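Local coordinates for protection of telomeres protein 1 (Schizosaccharomyces pombe, PDB 1QZG), which binds single-stranded telomeric DNA of the consensus GGTTAC, protects the 3'-end overhang and regulates telomerase and telomere length, at residues 135-140 and 166-171. Residues are numbered along the deposited sequence; the frame is centred on the assembly and turned at random.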
ATOM      1  N   PRO C 135      -7.610  -7.762  -6.015  1.00 27.05           N
ATOM      2  CA  PRO C 135      -8.957  -7.247  -6.264  1.00 27.06           C
ATOM      3  C   PRO C 135      -9.573  -6.887  -4.917  1.00 27.53           C
ATOM      4  O   PRO C 135      -9.064  -7.287  -3.867  1.00 25.86           O
ATOM      5  CB  PRO C 135      -9.699  -8.444  -6.877  1.00 28.39           C
ATOM      6  CG  PRO C 135      -8.630  -9.485  -7.157  1.00 29.69           C
ATOM      7  CD  PRO C 135      -7.565  -9.229  -6.146  1.00 27.12           C
ATOM      8  N   ASP C 136     -10.647  -6.102  -4.965  1.00 28.12           N
ATOM      9  CA  ASP C 136     -11.351  -5.825  -3.733  1.00 32.29           C
ATOM     10  C   ASP C 136     -12.278  -7.012  -3.533  1.00 31.64           C
ATOM     11  O   ASP C 136     -13.442  -6.963  -3.952  1.00 31.45           O
ATOM     12  CB  ASP C 136     -12.149  -4.511  -3.813  1.00 31.40           C
ATOM     13  CG  ASP C 136     -13.080  -4.276  -2.628  1.00 33.53           C
ATOM     14  OD1 ASP C 136     -13.064  -5.104  -1.687  1.00 31.19           O
ATOM     15  OD2 ASP C 136     -13.806  -3.252  -2.644  1.00 34.86           O
ATOM     16  N   PHE C 137     -11.780  -8.060  -2.887  1.00 34.42           N
ATOM     17  CA  PHE C 137     -12.531  -9.304  -2.714  1.00 36.90           C
ATOM     18  C   PHE C 137     -13.962  -9.134  -2.233  1.00 39.13           C
ATOM     19  O   PHE C 137     -14.877  -9.781  -2.742  1.00 39.60           O
ATOM     20  CB  PHE C 137     -11.794 -10.208  -1.732  1.00 35.14           C
ATOM     21  CG  PHE C 137     -10.390 -10.529  -2.134  1.00 34.89           C
ATOM     22  CD1 PHE C 137      -9.329  -9.925  -1.470  1.00 34.52           C
ATOM     23  CD2 PHE C 137     -10.114 -11.435  -3.154  1.00 35.79           C
ATOM     24  CE1 PHE C 137      -8.016 -10.225  -1.810  1.00 33.54           C
ATOM     25  CE2 PHE C 137      -8.795 -11.742  -3.505  1.00 32.74           C
ATOM     26  CZ  PHE C 137      -7.745 -11.131  -2.826  1.00 35.26           C
ATOM     27  N   SER C 138     -14.150  -8.266  -1.246  1.00 40.82           N
ATOM     28  CA  SER C 138     -15.464  -8.030  -0.655  1.00 42.21           C
ATOM     29  C   SER C 138     -16.467  -7.359  -1.581  1.00 43.10           C
ATOM     30  O   SER C 138     -17.624  -7.154  -1.211  1.00 42.69           O
ATOM     31  CB  SER C 138     -15.318  -7.177   0.606  1.00 43.54           C
ATOM     32  OG  SER C 138     -14.456  -7.792   1.543  1.00 46.87           O
ATOM     33  N   SER C 139     -16.036  -7.016  -2.785  1.00 43.33           N
ATOM     34  CA  SER C 139     -16.926  -6.339  -3.708  1.00 43.37           C
ATOM     35  C   SER C 139     -17.794  -7.278  -4.531  1.00 45.67           C
ATOM     36  O   SER C 139     -17.392  -8.393  -4.842  1.00 44.97           O
ATOM     37  CB  SER C 139     -16.113  -5.447  -4.646  1.00 42.69           C
ATOM     38  OG  SER C 139     -16.963  -4.665  -5.464  1.00 39.80           O
ATOM     39  N   ASN C 140     -18.995  -6.819  -4.878  1.00 47.54           N
ATOM     40  CA  ASN C 140     -19.895  -7.615  -5.703  1.00 50.03           C
ATOM     41  C   ASN C 140     -19.334  -7.572  -7.119  1.00 51.23           C
ATOM     42  O   ASN C 140     -19.388  -8.560  -7.855  1.00 51.73           O
ATOM     43  CB  ASN C 140     -21.314  -7.034  -5.686  1.00 51.06           C
ATOM     44  CG  ASN C 140     -22.060  -7.336  -4.394  1.00 52.81           C
ATOM     45  OD1 ASN C 140     -22.113  -8.483  -3.947  1.00 53.77           O
ATOM     46  ND2 ASN C 140     -22.648  -6.306  -3.793  1.00 52.58           N
ATOM     47  N   LEU C 166      -7.304 -11.394   4.124  1.00 35.24           N
ATOM     48  CA  LEU C 166      -7.624 -10.998   5.489  1.00 35.23           C
ATOM     49  C   LEU C 166      -7.739  -9.486   5.633  1.00 33.57           C
ATOM     50  O   LEU C 166      -8.671  -8.996   6.262  1.00 33.11           O
ATOM     51  CB  LEU C 166      -6.567 -11.527   6.462  1.00 37.66           C
ATOM     52  CG  LEU C 166      -6.750 -12.932   7.051  1.00 42.26           C
ATOM     53  CD1 LEU C 166      -6.620 -14.004   5.977  1.00 43.83           C
ATOM     54  CD2 LEU C 166      -5.697 -13.146   8.123  1.00 42.92           C
ATOM     55  N   LEU C 167      -6.789  -8.747   5.059  1.00 31.66           N
ATOM     56  CA  LEU C 167      -6.814  -7.287   5.136  1.00 29.52           C
ATOM     57  C   LEU C 167      -8.118  -6.739   4.588  1.00 27.41           C
ATOM     58  O   LEU C 167      -8.762  -5.894   5.206  1.00 24.93           O
ATOM     59  CB  LEU C 167      -5.659  -6.674   4.332  1.00 27.81           C
ATOM     60  CG  LEU C 167      -4.270  -6.559   4.958  1.00 29.34           C
ATOM     61  CD1 LEU C 167      -3.352  -5.811   3.996  1.00 27.42           C
ATOM     62  CD2 LEU C 167      -4.357  -5.806   6.278  1.00 29.36           C
ATOM     63  N   ASN C 168      -8.487  -7.214   3.403  1.00 28.39           N
ATOM     64  CA  ASN C 168      -9.707  -6.765   2.753  1.00 27.90           C
ATOM     65  C   ASN C 168     -10.912  -7.099   3.631  1.00 28.88           C
ATOM     66  O   ASN C 168     -11.778  -6.257   3.861  1.00 27.98           O
ATOM     67  CB  ASN C 168      -9.819  -7.423   1.370  1.00 27.65           C
ATOM     68  CG  ASN C 168     -11.060  -6.998   0.617  1.00 29.06           C
ATOM     69  OD1 ASN C 168     -12.050  -7.726   0.575  1.00 30.19           O
ATOM     70  ND2 ASN C 168     -11.020  -5.810   0.024  1.00 30.22           N
ATOM     71  N   LYS C 169     -10.948  -8.324   4.142  1.00 29.79           N
ATOM     72  CA  LYS C 169     -12.043  -8.757   5.002  1.00 32.84           C
ATOM     73  C   LYS C 169     -12.191  -7.835   6.214  1.00 32.10           C
ATOM     74  O   LYS C 169     -13.292  -7.364   6.514  1.00 32.91           O
ATOM     75  CB  LYS C 169     -11.799 -10.199   5.465  1.00 35.68           C
ATOM     76  CG  LYS C 169     -12.762 -10.683   6.543  1.00 42.45           C
ATOM     77  CD  LYS C 169     -12.342 -12.042   7.090  1.00 46.48           C
ATOM     78  CE  LYS C 169     -13.274 -12.496   8.208  1.00 50.75           C
ATOM     79  NZ  LYS C 169     -12.854 -13.804   8.796  1.00 54.69           N
ATOM     80  N   ILE C 170     -11.085  -7.580   6.911  1.00 32.10           N
ATOM     81  CA  ILE C 170     -11.116  -6.712   8.087  1.00 31.50           C
ATOM     82  C   ILE C 170     -11.550  -5.312   7.680  1.00 31.99           C
ATOM     83  O   ILE C 170     -12.397  -4.694   8.331  1.00 31.97           O
ATOM     84  CB  ILE C 170      -9.731  -6.631   8.773  1.00 32.57           C
ATOM     85  CG1 ILE C 170      -9.301  -8.028   9.223  1.00 32.91           C
ATOM     86  CG2 ILE C 170      -9.792  -5.684   9.964  1.00 31.41           C
ATOM     87  CD1 ILE C 170      -7.957  -8.069   9.885  1.00 33.30           C
ATOM     88  N   TRP C 171     -10.968  -4.814   6.595  1.00 30.99           N
ATOM     89  CA  TRP C 171     -11.324  -3.497   6.098  1.00 32.00           C
ATOM     90  C   TRP C 171     -12.831  -3.458   5.877  1.00 33.71           C
ATOM     91  O   TRP C 171     -13.511  -2.525   6.305  1.00 33.74           O
ATOM     92  CB  TRP C 171     -10.616  -3.218   4.768  1.00 32.37           C
ATOM     93  CG  TRP C 171     -11.112  -1.984   4.100  1.00 32.86           C
ATOM     94  CD1 TRP C 171     -10.842  -0.715   4.454  1.00 33.20           C
ATOM     95  CD2 TRP C 171     -12.015  -1.909   2.991  1.00 33.73           C
ATOM     96  NE1 TRP C 171     -11.520   0.166   3.645  1.00 34.66           N
ATOM     97  CE2 TRP C 171     -12.253  -0.547   2.737  1.00 32.21           C
ATOM     98  CE3 TRP C 171     -12.652  -2.863   2.194  1.00 34.35           C
ATOM     99  CZ2 TRP C 171     -13.098  -0.109   1.711  1.00 35.25           C
ATOM    100  CZ3 TRP C 171     -13.495  -2.428   1.172  1.00 35.71           C
ATOM    101  CH2 TRP C 171     -13.711  -1.061   0.943  1.00 34.17           C
TER
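Asn168 reaches out from its helix into the type I beta turn that runs from Asp136 to Ser139, and both ends of its amide are held there. CG lies anti to the backbone N (chi1 -179°), which extends the amide toward the loop. Asn168 OD1 takes two donors: the backbone N of Ser138 at 2.8 Å, and Ser138 OG at 2.6 Å, the latter coming from above the carbonyl plane. With OG of Ser138 beside its own backbone N (chi1 -57°), one residue can supply both. On the other branch, Asn168 ND2 donates nearly straight to Asp136 OD1 over 2.8 Å; the acceptor lies close to the amide plane, whereas the carboxylate is met from above its own plane, the two planes standing 70° apart. In this N-terminal, DNA-binding OB-fold domain of Pot1, the turn belongs to the loop between strand 129-133 and helix 158-175, the last of this fragment, so the contact ties the loop back onto that helix, about 21 Å from the bound DNA at the nearest atoms. Gly104 O also accepts from ND2, so this buried amide links a third piece of chain. Replacing the amide with an alanine is likely to leave the Asp136 carboxylate and both Ser138 donors without their mate. Asn168 CB meets the Phe137 ring edge at CD1, 3.8 Å away, while Trp171 CZ3 approaches Asp136 OD2 at 3.9 Å.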